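UDP-N-acetylglucosamine 2-epimerase (Methanocaldococcus jannaschii, PDB 4NES) catalyses, as in related enzymes, the reversible epimerisation at C-2 of UDP-N-acetylglucosamine to UDP-N-acetylmannosamine, the activated donor of ManNAc residues. Local coordinates at residues Ala114-Gly119 with Tyr142-Thr147. Residues are numbered along the deposited sequence; the frame is centred on the assembly and turned at random.
Sequences AHVEAG and YLFAPT
Phe144 reaches back towards Ala114 and meets it at the ring edge, CE2 lying 3.8 Å from Ala114 CB near the ring plane; Val116 CG2 comes obliquely, 4.3 Å from CD2 of Phe144. CG is anti to the carbonyl carbon (chi1 -64°), and Phe144 CD2 lies 3.7 Å from His115 O. Tyr142 meets Ala114 CB with its own CB, while its ring leads away. On the sheet face of His115 and Leu143, Ala118 CB packs 3.7 Å from Leu143 CB, while the imidazole leaves the contact, its two nitrogens bonded to Asp137 and Gly94 O.

The parallel pairing rests on the 11° angle between strand directions and on the bonds His115 N to Tyr142 O and Phe144 N to His115 O, both 2.9 Å. Past Val116 the ladder gives way to a turn: Phe144 O takes a bond from Ala118 N (3.0 Å, 52° above the carbonyl plane) and a weak one from Glu117 N. Glu117 OE2 salt-bridges Lys15; the Glu117 side chain is about 7 Å from bound UDP.

The two strands and helix 128-138 form a beta-alpha-beta unit of the GT-B fold; that helix covers the His115 face, helix 353-363 the Phe144 face, and strand 89-93 pairs beyond 112-116.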
# COMPACT_ATOMS: atom_id res chain seq x y z
N ALA A 114 9.28 11.06 1.11
CA ALA A 114 8.65 12.37 1.14
C ALA A 114 7.61 12.44 0.04
O ALA A 114 7.93 12.29 -1.14
CB ALA A 114 9.69 13.46 0.94
N HIS A 115 6.35 12.63 0.42
CA HIS A 115 5.24 12.64 -0.52
C HIS A 115 4.77 14.06 -0.77
O HIS A 115 4.22 14.71 0.12
CB HIS A 115 4.08 11.79 0.01
CG HIS A 115 3.00 11.58 -0.99
ND1 HIS A 115 1.71 11.25 -0.62
CD2 HIS A 115 3.00 11.61 -2.34
CE1 HIS A 115 0.97 11.11 -1.70
NE2 HIS A 115 1.73 11.33 -2.77
N VAL A 116 4.98 14.52 -2.00
CA VAL A 116 4.56 15.84 -2.43
C VAL A 116 3.12 15.73 -2.92
O VAL A 116 2.81 14.84 -3.72
CB VAL A 116 5.49 16.35 -3.54
CG1 VAL A 116 5.05 17.74 -4.03
CG2 VAL A 116 6.93 16.40 -3.05
N GLU A 117 2.26 16.60 -2.42
CA GLU A 117 0.81 16.59 -2.70
C GLU A 117 0.14 15.44 -1.95
O GLU A 117 -0.54 14.59 -2.53
CB GLU A 117 0.50 16.59 -4.21
CG GLU A 117 -0.90 17.04 -4.55
CD GLU A 117 -1.21 16.89 -6.02
OE1 GLU A 117 -1.44 15.75 -6.49
OE2 GLU A 117 -1.21 17.92 -6.72
N ALA A 118 0.33 15.45 -0.64
CA ALA A 118 -0.18 14.44 0.27
C ALA A 118 -1.55 14.84 0.80
O ALA A 118 -1.84 16.01 0.98
CB ALA A 118 0.81 14.28 1.42
N GLY A 119 -2.40 13.85 1.07
CA GLY A 119 -3.62 14.08 1.80
C GLY A 119 -4.84 14.41 0.97
O GLY A 119 -5.93 14.59 1.52
N TYR A 142 7.45 12.28 5.38
CA TYR A 142 7.11 13.69 5.23
C TYR A 142 5.90 13.75 4.32
O TYR A 142 5.91 13.19 3.22
CB TYR A 142 8.24 14.48 4.59
CG TYR A 142 9.55 14.45 5.34
CD1 TYR A 142 10.44 13.40 5.15
CD2 TYR A 142 9.91 15.47 6.20
CE1 TYR A 142 11.64 13.36 5.82
CE2 TYR A 142 11.13 15.44 6.88
CZ TYR A 142 11.98 14.38 6.68
OH TYR A 142 13.19 14.32 7.33
N LEU A 143 4.86 14.46 4.77
CA LEU A 143 3.62 14.58 4.00
C LEU A 143 3.43 16.05 3.70
O LEU A 143 3.10 16.84 4.59
CB LEU A 143 2.44 14.02 4.78
CG LEU A 143 2.57 12.50 4.90
CD1 LEU A 143 3.10 12.09 6.25
CD2 LEU A 143 1.27 11.80 4.59
N PHE A 144 3.68 16.41 2.45
CA PHE A 144 3.60 17.81 2.04
C PHE A 144 2.21 18.07 1.49
O PHE A 144 1.92 17.82 0.32
CB PHE A 144 4.70 18.12 1.03
CG PHE A 144 6.08 17.99 1.61
CD1 PHE A 144 6.48 18.85 2.62
CD2 PHE A 144 6.95 16.99 1.18
CE1 PHE A 144 7.74 18.74 3.18
CE2 PHE A 144 8.21 16.88 1.73
CZ PHE A 144 8.61 17.75 2.74
N ALA A 145 1.34 18.55 2.37
CA ALA A 145 -0.07 18.77 2.07
C ALA A 145 -0.26 20.14 1.42
O ALA A 145 0.39 21.12 1.80
CB ALA A 145 -0.90 18.65 3.34
N PRO A 146 -1.15 20.23 0.43
CA PRO A 146 -1.29 21.54 -0.23
C PRO A 146 -2.20 22.49 0.54
O PRO A 146 -2.06 23.71 0.38
CB PRO A 146 -1.92 21.18 -1.58
CG PRO A 146 -2.69 19.91 -1.29
CD PRO A 146 -1.83 19.15 -0.32
N THR A 147 -3.09 21.95 1.36
CA THR A 147 -4.09 22.76 2.06
C THR A 147 -4.38 22.19 3.44
O THR A 147 -4.03 21.05 3.75
CB THR A 147 -5.44 22.76 1.32
OG1 THR A 147 -5.96 21.42 1.29
CG2 THR A 147 -5.31 23.28 -0.10